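Local structure of peptidase, C14 family (Geobacter sulfurreducens PCA, 3BIJ) at residues D133-Y146 with I162-R174. The protein is a caspase-fold protein of the C14 peptidase family that probably acts as a cysteine-type endopeptidase, though its biological role is uncharacterised. Numbering follows the deposited sequence.
Sequences DSCHSGTVVKMAYY and IRYRAMPQSVAMR
Asp-133 meets Arg-165 where strand 127-133 of the caspase-like sheet runs into the DSCHSG sequence, which matches the cysteine motif of metacaspases. The extended Arg-165 chain, CG to NE, brings NH2 to Asp-133 O, 3.0 Å away, in a nearly straight bond (170°) in the carbonyl plane; Asp-133 OD2 adds a salt bridge to the same nitrogen. Asp-32 and Asp-216 also pair with this guanidinium, while Thr-224 bonds Asp-133 OD2. A leucine in place of Arg-165 would probably leave the carboxylates of Asp-133, Asp-32 and Asp-216 without their shared positive partner. At Cys-135, chi1 of 63° tucks SG in over the backbone, flanked by the residue's own N and C, and the sulfur lies 3.3 Å from Ala-166 CB. Ser-137 turns toward the second segment: its OG is 2.5 Å from Met-167 O, its CB packs on Gln-169 CG at 3.6 Å, and its backbone N donates to a water that bonds weakly to Met-167 O. Past Gly-138, Thr-139 OG1 weakly caps helix 140-145, and Lys-142 NZ reaches back to His-136 O at 2.6 Å. Tyr-146, whose OH is bonded to Leu-213 N, follows this helix; its ring and that of Tyr-164 are inclined at 59°, with Tyr-146 CE1 lying 3.8 Å from Tyr-164 OH.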
loop_
_atom_site.group_PDB
_atom_site.type_symbol
_atom_site.label_atom_id
_atom_site.label_comp_id
_atom_site.label_asym_id
_atom_site.label_seq_id
_atom_site.Cartn_x
_atom_site.Cartn_y
_atom_site.Cartn_z
ATOM N N ASP A 133 13.467 -20.167 -17.608
ATOM C CA ASP A 133 13.035 -18.878 -17.061
ATOM C C ASP A 133 11.539 -18.820 -17.281
ATOM O O ASP A 133 11.039 -18.056 -18.110
ATOM C CB ASP A 133 13.710 -17.705 -17.780
ATOM C CG ASP A 133 13.474 -16.377 -17.078
ATOM O OD1 ASP A 133 12.602 -16.331 -16.182
ATOM O OD2 ASP A 133 14.152 -15.381 -17.426
ATOM N N SER A 134 10.835 -19.655 -16.532
ATOM C CA SER A 134 9.389 -19.760 -16.639
ATOM C C SER A 134 8.820 -20.128 -15.264
ATOM O O SER A 134 9.567 -20.286 -14.299
ATOM C CB SER A 134 9.051 -20.844 -17.667
ATOM O OG SER A 134 7.667 -20.932 -17.898
ATOM N N CYS A 135 7.499 -20.272 -15.187
ATOM C CA CYS A 135 6.831 -20.615 -13.937
ATOM C C CYS A 135 5.494 -21.288 -14.224
ATOM O O CYS A 135 5.133 -21.493 -15.383
ATOM C CB CYS A 135 6.593 -19.353 -13.121
ATOM S SG CYS A 135 5.488 -18.206 -13.941
ATOM N N HIS A 136 4.761 -21.624 -13.166
ATOM C CA HIS A 136 3.461 -22.280 -13.310
ATOM C C HIS A 136 2.429 -21.640 -12.400
ATOM O O HIS A 136 2.773 -21.140 -11.336
ATOM C CB HIS A 136 3.595 -23.765 -12.980
ATOM C CG HIS A 136 4.450 -24.511 -13.955
ATOM N ND1 HIS A 136 4.026 -24.822 -15.229
ATOM C CD2 HIS A 136 5.728 -24.955 -13.865
ATOM C CE1 HIS A 136 5.005 -25.424 -15.883
ATOM N NE2 HIS A 136 6.049 -25.515 -15.079
ATOM N N SER A 137 1.167 -21.641 -12.818
ATOM C CA SER A 137 0.107 -21.061 -11.999
ATOM C C SER A 137 0.059 -21.744 -10.645
ATOM O O SER A 137 -0.313 -21.132 -9.653
ATOM C CB SER A 137 -1.252 -21.233 -12.671
ATOM O OG SER A 137 -1.335 -20.475 -13.854
ATOM N N GLY A 138 0.438 -23.017 -10.609
ATOM C CA GLY A 138 0.394 -23.750 -9.360
ATOM C C GLY A 138 -1.047 -23.899 -8.896
ATOM O O GLY A 138 -1.970 -24.045 -9.710
ATOM N N THR A 139 -1.245 -23.839 -7.585
ATOM C CA THR A 139 -2.577 -23.984 -7.007
ATOM C C THR A 139 -3.188 -22.633 -6.641
ATOM O O THR A 139 -2.542 -21.590 -6.779
ATOM C CB THR A 139 -2.543 -24.889 -5.746
ATOM O OG1 THR A 139 -1.815 -24.243 -4.694
ATOM C CG2 THR A 139 -1.875 -26.219 -6.068
ATOM N N VAL A 140 -4.436 -22.653 -6.178
ATOM C CA VAL A 140 -5.126 -21.424 -5.803
ATOM C C VAL A 140 -4.372 -20.661 -4.712
ATOM O O VAL A 140 -4.458 -19.441 -4.632
ATOM C CB VAL A 140 -6.578 -21.721 -5.332
ATOM C CG1 VAL A 140 -6.577 -22.756 -4.221
ATOM C CG2 VAL A 140 -7.253 -20.435 -4.880
ATOM N N VAL A 141 -3.612 -21.373 -3.883
ATOM C CA VAL A 141 -2.866 -20.712 -2.821
ATOM C C VAL A 141 -1.822 -19.735 -3.389
ATOM O O VAL A 141 -1.582 -18.662 -2.826
ATOM C CB VAL A 141 -2.163 -21.732 -1.920
ATOM C CG1 VAL A 141 -3.144 -22.818 -1.519
ATOM C CG2 VAL A 141 -0.975 -22.331 -2.636
ATOM N N LYS A 142 -1.202 -20.109 -4.508
ATOM C CA LYS A 142 -0.205 -19.254 -5.133
ATOM C C LYS A 142 -0.934 -18.051 -5.681
ATOM O O LYS A 142 -0.483 -16.913 -5.548
ATOM C CB LYS A 142 0.510 -19.975 -6.286
ATOM C CG LYS A 142 1.627 -19.143 -6.910
ATOM C CD LYS A 142 2.252 -19.793 -8.133
ATOM C CE LYS A 142 2.981 -21.073 -7.795
ATOM N NZ LYS A 142 3.721 -21.634 -8.970
HETATM N N MSE A 143 -2.069 -18.316 -6.311
HETATM C CA MSE A 143 -2.890 -17.256 -6.881
HETATM C C MSE A 143 -3.321 -16.313 -5.766
HETATM O O MSE A 143 -3.367 -15.100 -5.951
HETATM C CB MSE A 143 -4.113 -17.869 -7.566
HETATM C CG MSE A 143 -4.242 -17.507 -9.042
HETATM SE SE MSE A 143 -2.651 -17.889 -10.086
HETATM C CE MSE A 143 -1.782 -16.130 -10.008
ATOM N N ALA A 144 -3.617 -16.893 -4.605
ATOM C CA ALA A 144 -4.037 -16.140 -3.432
ATOM C C ALA A 144 -2.967 -15.142 -2.998
ATOM O O ALA A 144 -3.237 -13.950 -2.865
ATOM C CB ALA A 144 -4.344 -17.102 -2.297
ATOM N N TYR A 145 -1.754 -15.637 -2.768
ATOM C CA TYR A 145 -0.651 -14.788 -2.350
ATOM C C TYR A 145 -0.325 -13.714 -3.377
ATOM O O TYR A 145 -0.006 -12.593 -3.007
ATOM C CB TYR A 145 0.594 -15.628 -2.096
ATOM C CG TYR A 145 0.586 -16.393 -0.794
ATOM C CD1 TYR A 145 0.595 -17.787 -0.786
ATOM C CD2 TYR A 145 0.636 -15.724 0.432
ATOM C CE1 TYR A 145 0.663 -18.496 0.406
ATOM C CE2 TYR A 145 0.704 -16.422 1.633
ATOM C CZ TYR A 145 0.722 -17.807 1.613
ATOM O OH TYR A 145 0.847 -18.510 2.787
ATOM N N TYR A 146 -0.401 -14.055 -4.663
ATOM C CA TYR A 146 -0.095 -13.095 -5.716
ATOM C C TYR A 146 -1.241 -12.157 -6.088
ATOM O O TYR A 146 -1.143 -11.416 -7.067
ATOM C CB TYR A 146 0.428 -13.811 -6.968
ATOM C CG TYR A 146 1.909 -14.143 -6.928
ATOM C CD1 TYR A 146 2.876 -13.140 -7.005
ATOM C CD2 TYR A 146 2.343 -15.462 -6.797
ATOM C CE1 TYR A 146 4.245 -13.448 -6.949
ATOM C CE2 TYR A 146 3.705 -15.778 -6.741
ATOM C CZ TYR A 146 4.649 -14.769 -6.815
ATOM O OH TYR A 146 5.990 -15.091 -6.747
ATOM N N ILE A 162 3.687 -5.452 -15.089
ATOM C CA ILE A 162 4.189 -6.649 -14.407
ATOM C C ILE A 162 3.601 -7.964 -14.929
ATOM O O ILE A 162 2.566 -8.420 -14.438
ATOM C CB ILE A 162 3.903 -6.592 -12.896
ATOM C CG1 ILE A 162 4.407 -5.267 -12.325
ATOM C CG2 ILE A 162 4.574 -7.770 -12.191
ATOM C CD1 ILE A 162 5.882 -5.038 -12.522
ATOM N N ARG A 163 4.279 -8.570 -15.903
ATOM C CA ARG A 163 3.842 -9.831 -16.501
ATOM C C ARG A 163 4.620 -11.033 -15.968
ATOM O O ARG A 163 5.830 -10.976 -15.772
ATOM C CB ARG A 163 4.000 -9.800 -18.029
ATOM C CG ARG A 163 3.270 -8.670 -18.729
ATOM C CD ARG A 163 3.581 -8.638 -20.224
ATOM N NE ARG A 163 5.022 -8.634 -20.488
ATOM C CZ ARG A 163 5.869 -7.698 -20.058
ATOM N NH1 ARG A 163 5.422 -6.680 -19.335
ATOM N NH2 ARG A 163 7.164 -7.777 -20.342
ATOM N N TYR A 164 3.910 -12.130 -15.757
ATOM C CA TYR A 164 4.523 -13.346 -15.272
ATOM C C TYR A 164 4.406 -14.401 -16.370
ATOM O O TYR A 164 3.419 -14.448 -17.099
ATOM C CB TYR A 164 3.814 -13.789 -13.997
ATOM C CG TYR A 164 4.064 -12.880 -12.812
ATOM C CD1 TYR A 164 5.301 -12.884 -12.159
ATOM C CD2 TYR A 164 3.057 -12.059 -12.307
ATOM C CE1 TYR A 164 5.524 -12.105 -11.023
ATOM C CE2 TYR A 164 3.269 -11.271 -11.169
ATOM C CZ TYR A 164 4.499 -11.305 -10.536
ATOM O OH TYR A 164 4.719 -10.586 -9.389
ATOM N N ARG A 165 5.422 -15.245 -16.484
ATOM C CA ARG A 165 5.459 -16.265 -17.513
ATOM C C ARG A 165 4.680 -17.527 -17.182
ATOM O O ARG A 165 5.173 -18.645 -17.332
ATOM C CB ARG A 165 6.917 -16.576 -17.833
ATOM C CG ARG A 165 7.648 -15.369 -18.410
ATOM C CD ARG A 165 9.101 -15.668 -18.762
ATOM N NE ARG A 165 9.726 -14.565 -19.479
ATOM C CZ ARG A 165 10.993 -14.547 -19.872
ATOM N NH1 ARG A 165 11.458 -13.487 -20.526
ATOM N NH2 ARG A 165 11.787 -15.584 -19.606
ATOM N N ALA A 166 3.446 -17.338 -16.734
ATOM C CA ALA A 166 2.586 -18.463 -16.402
ATOM C C ALA A 166 1.248 -18.272 -17.099
ATOM O O ALA A 166 0.673 -17.181 -17.084
ATOM C CB ALA A 166 2.378 -18.544 -14.900
HETATM N N MSE A 167 0.753 -19.340 -17.707
HETATM C CA MSE A 167 -0.520 -19.272 -18.390
HETATM C C MSE A 167 -1.614 -19.177 -17.325
HETATM O O MSE A 167 -1.584 -19.904 -16.323
HETATM C CB MSE A 167 -0.706 -20.513 -19.266
HETATM C CG MSE A 167 -2.061 -20.625 -19.930
HETATM SE SE MSE A 167 -2.145 -22.142 -21.167
HETATM C CE MSE A 167 -1.866 -23.604 -19.894
ATOM N N PRO A 168 -2.569 -18.244 -17.497
ATOM C CA PRO A 168 -3.641 -18.118 -16.505
ATOM C C PRO A 168 -4.495 -19.380 -16.432
ATOM O O PRO A 168 -4.796 -19.995 -17.452
ATOM C CB PRO A 168 -4.408 -16.887 -16.977
ATOM C CG PRO A 168 -4.105 -16.822 -18.434
ATOM C CD PRO A 168 -2.659 -17.175 -18.505
ATOM N N GLN A 169 -4.879 -19.760 -15.221
ATOM C CA GLN A 169 -5.663 -20.967 -15.017
ATOM C C GLN A 169 -6.890 -21.069 -15.900
ATOM O O GLN A 169 -7.232 -22.151 -16.374
ATOM C CB GLN A 169 -6.072 -21.085 -13.556
ATOM C CG GLN A 169 -4.898 -21.283 -12.627
ATOM C CD GLN A 169 -5.332 -21.532 -11.201
ATOM O OE1 GLN A 169 -4.497 -21.727 -10.318
ATOM N NE2 GLN A 169 -6.645 -21.529 -10.964
ATOM N N SER A 170 -7.569 -19.953 -16.124
ATOM C CA SER A 170 -8.748 -19.999 -16.972
ATOM C C SER A 170 -8.395 -20.510 -18.368
ATOM O O SER A 170 -9.051 -21.409 -18.896
ATOM C CB SER A 170 -9.375 -18.621 -17.046
ATOM O OG SER A 170 -9.752 -18.234 -15.738
ATOM N N VAL A 171 -7.343 -19.940 -18.952
ATOM C CA VAL A 171 -6.881 -20.335 -20.272
ATOM C C VAL A 171 -6.423 -21.787 -20.278
ATOM O O VAL A 171 -6.653 -22.507 -21.242
ATOM C CB VAL A 171 -5.707 -19.452 -20.734
ATOM C CG1 VAL A 171 -5.127 -19.982 -22.044
ATOM C CG2 VAL A 171 -6.181 -18.022 -20.914
ATOM N N ALA A 172 -5.773 -22.218 -19.202
ATOM C CA ALA A 172 -5.284 -23.584 -19.119
ATOM C C ALA A 172 -6.414 -24.594 -19.287
ATOM O O ALA A 172 -6.269 -25.576 -20.014
ATOM C CB ALA A 172 -4.589 -23.806 -17.796
HETATM N N MSE A 173 -7.533 -24.348 -18.610
HETATM C CA MSE A 173 -8.688 -25.236 -18.675
HETATM C C MSE A 173 -9.406 -25.094 -20.007
HETATM O O MSE A 173 -9.824 -26.080 -20.621
HETATM C CB MSE A 173 -9.657 -24.920 -17.535
HETATM C CG MSE A 173 -9.008 -24.951 -16.145
HETATM SE SE MSE A 173 -10.236 -24.512 -14.682
HETATM C CE MSE A 173 -10.636 -22.656 -15.198
ATOM N N ARG A 174 -9.562 -23.853 -20.446
ATOM C CA ARG A 174 -10.220 -23.594 -21.712
ATOM C C ARG A 174 -9.443 -24.296 -22.839
ATOM O O ARG A 174 -10.041 -24.928 -23.713
ATOM C CB ARG A 174 -10.293 -22.083 -21.969
ATOM C CG ARG A 174 -11.184 -21.709 -23.156
ATOM C CD ARG A 174 -10.893 -20.316 -23.663
ATOM N NE ARG A 174 -11.636 -19.272 -22.980
ATOM C CZ ARG A 174 -11.393 -17.970 -23.141
ATOM N NH1 ARG A 174 -12.118 -17.059 -22.497
ATOM N NH2 ARG A 174 -10.406 -17.571 -23.936
HETATM O O HOH W 1 0.486 -22.531 -15.458
#